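Local coordinates for protein RNA polymerase sigma-H factor (Fusobacterium nucleatum subsp. nucleatum, PDB 3MZY) that probably acts as a sigma factor of the sigma-70 family, bringing RNA polymerase to specific promoters so that transcription can start, at residues N109-L121 and L134-I148. Sequence-based numbering, arbitrary orientation.
Sequences NFSKFEKEVLTYL and LSKNLKSIDNTIQRI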
loop_
_atom_site.group_PDB
_atom_site.type_symbol
_atom_site.label_atom_id
_atom_site.label_comp_id
_atom_site.label_asym_id
_atom_site.label_seq_id
_atom_site.Cartn_x
_atom_site.Cartn_y
_atom_site.Cartn_z
ATOM N N ASN A 109 -9.567 6.511 -8.785
ATOM C CA ASN A 109 -10.684 6.379 -7.824
ATOM C C ASN A 109 -10.471 6.965 -6.440
ATOM O O ASN A 109 -11.436 7.140 -5.703
ATOM C CB ASN A 109 -11.147 4.917 -7.700
ATOM C CG ASN A 109 -11.677 4.374 -9.009
ATOM O OD1 ASN A 109 -10.939 3.762 -9.785
ATOM N ND2 ASN A 109 -12.950 4.633 -9.287
ATOM N N PHE A 110 -9.227 7.271 -6.072
ATOM C CA PHE A 110 -9.020 7.903 -4.781
ATOM C C PHE A 110 -9.300 9.404 -4.776
ATOM O O PHE A 110 -9.129 10.081 -5.781
ATOM C CB PHE A 110 -7.632 7.583 -4.219
ATOM C CG PHE A 110 -7.451 6.133 -3.818
ATOM C CD1 PHE A 110 -8.543 5.242 -3.798
ATOM C CD2 PHE A 110 -6.209 5.666 -3.440
ATOM C CE1 PHE A 110 -8.381 3.907 -3.430
ATOM C CE2 PHE A 110 -6.041 4.329 -3.048
ATOM C CZ PHE A 110 -7.138 3.448 -3.045
ATOM N N SER A 111 -9.737 9.919 -3.633
ATOM C CA SER A 111 -9.792 11.355 -3.417
ATOM C C SER A 111 -8.357 11.961 -3.461
ATOM O O SER A 111 -7.347 11.238 -3.435
ATOM C CB SER A 111 -10.441 11.625 -2.060
ATOM O OG SER A 111 -9.530 11.318 -0.991
ATOM N N LYS A 112 -8.266 13.281 -3.542
ATOM C CA LYS A 112 -6.976 13.961 -3.397
ATOM C C LYS A 112 -6.314 13.635 -2.029
ATOM O O LYS A 112 -5.117 13.339 -1.967
ATOM C CB LYS A 112 -7.159 15.468 -3.553
ATOM C CG LYS A 112 -5.863 16.233 -3.639
ATOM C CD LYS A 112 -5.996 17.616 -3.014
ATOM C CE LYS A 112 -4.797 18.458 -3.359
ATOM N NZ LYS A 112 -4.729 19.643 -2.476
ATOM N N PHE A 113 -7.105 13.670 -0.953
ATOM C CA PHE A 113 -6.641 13.307 0.399
ATOM C C PHE A 113 -6.122 11.859 0.449
ATOM O O PHE A 113 -5.009 11.606 0.915
ATOM C CB PHE A 113 -7.765 13.544 1.434
ATOM C CG PHE A 113 -7.322 13.429 2.882
ATOM C CD1 PHE A 113 -5.991 13.660 3.259
ATOM C CD2 PHE A 113 -8.255 13.120 3.874
ATOM C CE1 PHE A 113 -5.578 13.563 4.598
ATOM C CE2 PHE A 113 -7.870 13.031 5.222
ATOM C CZ PHE A 113 -6.510 13.247 5.590
ATOM N N GLU A 114 -6.918 10.924 -0.050
ATOM C CA GLU A 114 -6.507 9.519 -0.127
ATOM C C GLU A 114 -5.205 9.333 -0.915
ATOM O O GLU A 114 -4.334 8.553 -0.509
ATOM C CB GLU A 114 -7.633 8.674 -0.710
ATOM C CG GLU A 114 -8.776 8.444 0.250
ATOM C CD GLU A 114 -10.064 7.966 -0.435
ATOM O OE1 GLU A 114 -10.132 7.980 -1.695
ATOM O OE2 GLU A 114 -11.020 7.587 0.293
ATOM N N LYS A 115 -5.056 10.070 -2.014
ATOM C CA LYS A 115 -3.825 10.033 -2.809
ATOM C C LYS A 115 -2.619 10.611 -2.058
ATOM O O LYS A 115 -1.492 10.105 -2.190
ATOM C CB LYS A 115 -4.000 10.785 -4.121
ATOM C CG LYS A 115 -4.869 10.061 -5.144
ATOM C CD LYS A 115 -5.261 11.046 -6.209
ATOM C CE LYS A 115 -5.776 10.360 -7.409
ATOM N NZ LYS A 115 -6.369 11.348 -8.377
ATOM N N GLU A 116 -2.853 11.681 -1.300
ATOM C CA GLU A 116 -1.778 12.336 -0.553
ATOM C C GLU A 116 -1.252 11.374 0.509
ATOM O O GLU A 116 -0.050 11.257 0.692
ATOM C CB GLU A 116 -2.273 13.625 0.114
ATOM C CG GLU A 116 -2.365 14.833 -0.793
ATOM C CD GLU A 116 -2.970 16.052 -0.084
ATOM O OE1 GLU A 116 -2.484 17.187 -0.323
ATOM O OE2 GLU A 116 -3.929 15.881 0.717
ATOM N N VAL A 117 -2.172 10.680 1.179
ATOM C CA VAL A 117 -1.834 9.700 2.204
ATOM C C VAL A 117 -1.101 8.495 1.604
ATOM O O VAL A 117 -0.066 8.056 2.116
ATOM C CB VAL A 117 -3.100 9.256 3.003
ATOM C CG1 VAL A 117 -2.823 7.978 3.821
ATOM C CG2 VAL A 117 -3.578 10.392 3.929
ATOM N N LEU A 118 -1.641 7.973 0.509
ATOM C CA LEU A 118 -1.049 6.835 -0.200
ATOM C C LEU A 118 0.405 7.112 -0.552
ATOM O O LEU A 118 1.275 6.280 -0.297
ATOM C CB LEU A 118 -1.855 6.541 -1.471
ATOM C CG LEU A 118 -1.430 5.354 -2.337
ATOM C CD1 LEU A 118 -1.584 4.027 -1.553
ATOM C CD2 LEU A 118 -2.217 5.317 -3.666
ATOM N N THR A 119 0.656 8.283 -1.136
ATOM C CA THR A 119 2.002 8.721 -1.492
ATOM C C THR A 119 3.004 8.481 -0.358
ATOM O O THR A 119 4.106 7.989 -0.590
ATOM C CB THR A 119 1.981 10.222 -1.907
ATOM O OG1 THR A 119 1.270 10.349 -3.153
ATOM C CG2 THR A 119 3.382 10.813 -2.044
ATOM N N TYR A 120 2.639 8.823 0.869
ATOM C CA TYR A 120 3.610 8.668 1.961
ATOM C C TYR A 120 3.606 7.294 2.565
ATOM O O TYR A 120 4.643 6.836 3.042
ATOM C CB TYR A 120 3.464 9.755 3.019
ATOM C CG TYR A 120 3.766 11.085 2.407
ATOM C CD1 TYR A 120 2.734 11.948 2.014
ATOM C CD2 TYR A 120 5.100 11.463 2.150
ATOM C CE1 TYR A 120 3.020 13.176 1.422
ATOM C CE2 TYR A 120 5.404 12.690 1.552
ATOM C CZ TYR A 120 4.366 13.533 1.190
ATOM O OH TYR A 120 4.665 14.730 0.598
ATOM N N LEU A 121 2.445 6.646 2.501
ATOM C CA LEU A 121 2.266 5.310 2.997
ATOM C C LEU A 121 3.174 4.340 2.262
ATOM O O LEU A 121 3.906 3.565 2.899
ATOM C CB LEU A 121 0.815 4.890 2.826
ATOM C CG LEU A 121 0.356 3.601 3.511
ATOM C CD1 LEU A 121 0.526 3.672 5.039
ATOM C CD2 LEU A 121 -1.093 3.323 3.129
ATOM N N LEU A 134 1.263 16.101 6.616
ATOM C CA LEU A 134 0.097 16.753 6.014
ATOM C C LEU A 134 -0.597 17.764 6.926
ATOM O O LEU A 134 -1.605 18.367 6.535
ATOM C CB LEU A 134 -0.917 15.704 5.547
ATOM C CG LEU A 134 -0.442 14.701 4.493
ATOM C CD1 LEU A 134 -1.479 13.620 4.307
ATOM C CD2 LEU A 134 -0.093 15.396 3.158
ATOM N N SER A 135 -0.058 17.934 8.134
ATOM C CA SER A 135 -0.671 18.767 9.164
ATOM C C SER A 135 -2.134 18.375 9.308
ATOM O O SER A 135 -3.044 19.205 9.180
ATOM C CB SER A 135 -0.505 20.249 8.837
ATOM O OG SER A 135 0.872 20.552 8.655
ATOM N N LYS A 136 -2.344 17.084 9.536
ATOM C CA LYS A 136 -3.676 16.546 9.758
ATOM C C LYS A 136 -3.611 15.837 11.072
ATOM O O LYS A 136 -2.521 15.518 11.535
ATOM C CB LYS A 136 -4.067 15.565 8.640
ATOM C CG LYS A 136 -4.353 16.214 7.289
ATOM C CD LYS A 136 -5.224 17.429 7.448
ATOM C CE LYS A 136 -5.788 17.921 6.118
ATOM N NZ LYS A 136 -7.170 17.401 5.910
ATOM N N ASN A 137 -4.748 15.596 11.703
ATOM C CA ASN A 137 -4.704 14.830 12.950
ATOM C C ASN A 137 -4.648 13.315 12.735
ATOM O O ASN A 137 -5.034 12.816 11.681
ATOM C CB ASN A 137 -5.749 15.290 13.983
ATOM C CG ASN A 137 -7.186 14.943 13.611
ATOM O OD1 ASN A 137 -8.126 15.361 14.307
ATOM N ND2 ASN A 137 -7.374 14.186 12.539
ATOM N N LEU A 138 -4.106 12.607 13.717
ATOM C CA LEU A 138 -3.914 11.158 13.652
ATOM C C LEU A 138 -5.154 10.392 13.196
ATOM O O LEU A 138 -5.062 9.547 12.314
ATOM C CB LEU A 138 -3.425 10.623 15.011
ATOM C CG LEU A 138 -1.922 10.543 15.356
ATOM C CD1 LEU A 138 -1.093 11.786 14.979
ATOM C CD2 LEU A 138 -1.723 10.222 16.839
ATOM N N LYS A 139 -6.306 10.695 13.792
ATOM C CA LYS A 139 -7.529 9.932 13.553
ATOM C C LYS A 139 -7.896 10.017 12.090
ATOM O O LYS A 139 -8.313 9.043 11.477
ATOM C CB LYS A 139 -8.676 10.487 14.389
ATOM C CG LYS A 139 -9.985 9.739 14.228
ATOM C CD LYS A 139 -11.135 10.518 14.861
ATOM C CE LYS A 139 -12.216 9.589 15.404
ATOM N NZ LYS A 139 -11.993 9.296 16.850
ATOM N N SER A 140 -7.732 11.206 11.544
ATOM C CA SER A 140 -8.077 11.477 10.174
ATOM C C SER A 140 -7.203 10.678 9.202
ATOM O O SER A 140 -7.682 10.252 8.156
ATOM C CB SER A 140 -7.968 12.972 9.935
ATOM O OG SER A 140 -7.406 13.244 8.683
ATOM N N ILE A 141 -5.934 10.471 9.553
ATOM C CA ILE A 141 -5.021 9.735 8.690
ATOM C C ILE A 141 -5.355 8.248 8.771
ATOM O O ILE A 141 -5.408 7.542 7.763
ATOM C CB ILE A 141 -3.526 9.993 9.080
ATOM C CG1 ILE A 141 -3.139 11.458 8.840
ATOM C CG2 ILE A 141 -2.567 9.032 8.337
ATOM C CD1 ILE A 141 -3.455 11.977 7.465
ATOM N N ASP A 142 -5.582 7.792 9.993
ATOM C CA ASP A 142 -5.909 6.419 10.253
ATOM C C ASP A 142 -7.155 5.985 9.487
ATOM O O ASP A 142 -7.187 4.900 8.917
ATOM C CB ASP A 142 -6.119 6.228 11.745
ATOM C CG ASP A 142 -6.332 4.794 12.113
ATOM O OD1 ASP A 142 -5.350 4.024 12.077
ATOM O OD2 ASP A 142 -7.484 4.438 12.444
ATOM N N ASN A 143 -8.164 6.848 9.476
ATOM C CA ASN A 143 -9.415 6.585 8.794
ATOM C C ASN A 143 -9.258 6.568 7.279
ATOM O O ASN A 143 -10.001 5.853 6.581
ATOM C CB ASN A 143 -10.458 7.627 9.199
ATOM C CG ASN A 143 -10.987 7.417 10.607
ATOM O OD1 ASN A 143 -10.891 6.326 11.175
ATOM N ND2 ASN A 143 -11.572 8.466 11.171
ATOM N N THR A 144 -8.311 7.368 6.787
ATOM C CA THR A 144 -7.981 7.428 5.366
ATOM C C THR A 144 -7.270 6.148 4.903
ATOM O O THR A 144 -7.634 5.564 3.887
ATOM C CB THR A 144 -7.110 8.662 5.053
ATOM O OG1 THR A 144 -7.882 9.835 5.304
ATOM C CG2 THR A 144 -6.634 8.674 3.585
ATOM N N ILE A 145 -6.263 5.723 5.653
ATOM C CA ILE A 145 -5.579 4.457 5.409
ATOM C C ILE A 145 -6.607 3.325 5.390
ATOM O O ILE A 145 -6.480 2.374 4.618
ATOM C CB ILE A 145 -4.528 4.190 6.501
ATOM C CG1 ILE A 145 -3.343 5.150 6.334
ATOM C CG2 ILE A 145 -4.076 2.738 6.491
ATOM C CD1 ILE A 145 -2.281 5.083 7.434
ATOM N N GLN A 146 -7.626 3.456 6.229
ATOM C CA GLN A 146 -8.628 2.433 6.388
ATOM C C GLN A 146 -9.567 2.430 5.180
ATOM O O GLN A 146 -9.999 1.367 4.727
ATOM C CB GLN A 146 -9.404 2.660 7.685
ATOM C CG GLN A 146 -10.309 1.502 8.089
ATOM C CD GLN A 146 -9.539 0.392 8.787
ATOM O OE1 GLN A 146 -8.517 0.643 9.442
ATOM N NE2 GLN A 146 -10.022 -0.843 8.648
ATOM N N ARG A 147 -9.883 3.621 4.669
ATOM C CA ARG A 147 -10.663 3.751 3.428
ATOM C C ARG A 147 -9.892 3.230 2.238
ATOM O O ARG A 147 -10.468 2.582 1.371
ATOM C CB ARG A 147 -11.046 5.201 3.148
ATOM C CG ARG A 147 -12.215 5.715 3.930
ATOM C CD ARG A 147 -12.785 6.954 3.243
ATOM N NE ARG A 147 -11.784 7.985 2.955
ATOM C CZ ARG A 147 -11.207 8.757 3.883
ATOM N NH1 ARG A 147 -11.525 8.587 5.162
ATOM N NH2 ARG A 147 -10.298 9.679 3.544
ATOM N N ILE A 148 -8.590 3.513 2.192
ATOM C CA ILE A 148 -7.716 2.956 1.138
ATOM C C ILE A 148 -7.779 1.411 1.151
ATOM O O ILE A 148 -7.880 0.773 0.095
ATOM C CB ILE A 148 -6.244 3.467 1.254
ATOM C CG1 ILE A 148 -6.172 4.977 0.999
ATOM C CG2 ILE A 148 -5.323 2.720 0.280
ATOM C CD1 ILE A 148 -4.843 5.621 1.391
HETATM O O HOH W 1 -11.234 11.205 0.943
#
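L134 is a knob set among F113, E116, V117 and Y120: CD1 turns to V117 and F113, while CD2 meets E116 CB and the Y120 ring. S135 ends the turn in a Schellman motif, and beyond it the K136 chain, bent at chi2 and chi4, sets NZ over one face of the F113 ring, a cation-pi contact 4.4 Å from the centroid and 17° off the normal. The same phenyl group, carried outward with CG anti to its own backbone N (chi1 -170°), is a knob among L134, S140, I141 and T144. S140 OG lies in the plane of the ring, 3.2 Å from F113 CZ, and I141 CD1 touches both this ring and V117. T144 divides its branches: OG1 bonds back to S140 O and approaches the F113 ring obliquely, whereas CG2 packs 3.5 Å from V117 CG2. I145 continues the apolar seam, its CG1 against V117 CG1 and its CD1 4.0 Å from L121 CD1. A bend in the R147 chain brings NE to E114 OE2 at 2.8 Å, in the guanidinium plane and on the anti lone pair; K151 also pairs with that oxygen. E114 OE1 accepts from S111 N and S111 OG from E114 N, the capping box that starts helix 112-121. I148 closes the row, CD1 reaching V117 and E114 O, CG2 3.8 Å from F110 CE2. Helix 112-121 packs almost perpendicularly (91°) across 138-159, which with 127-134 probably forms the helix-turn-helix of a sigma-70 region 4-like domain. The chemistry implies apolar contacts around V117 flanked by a salt bridge and a cation-pi contact, with one carboxylate, probably held ionised by two cationic partners, both completing the capping box of its own helix and tying that helix to 138-159.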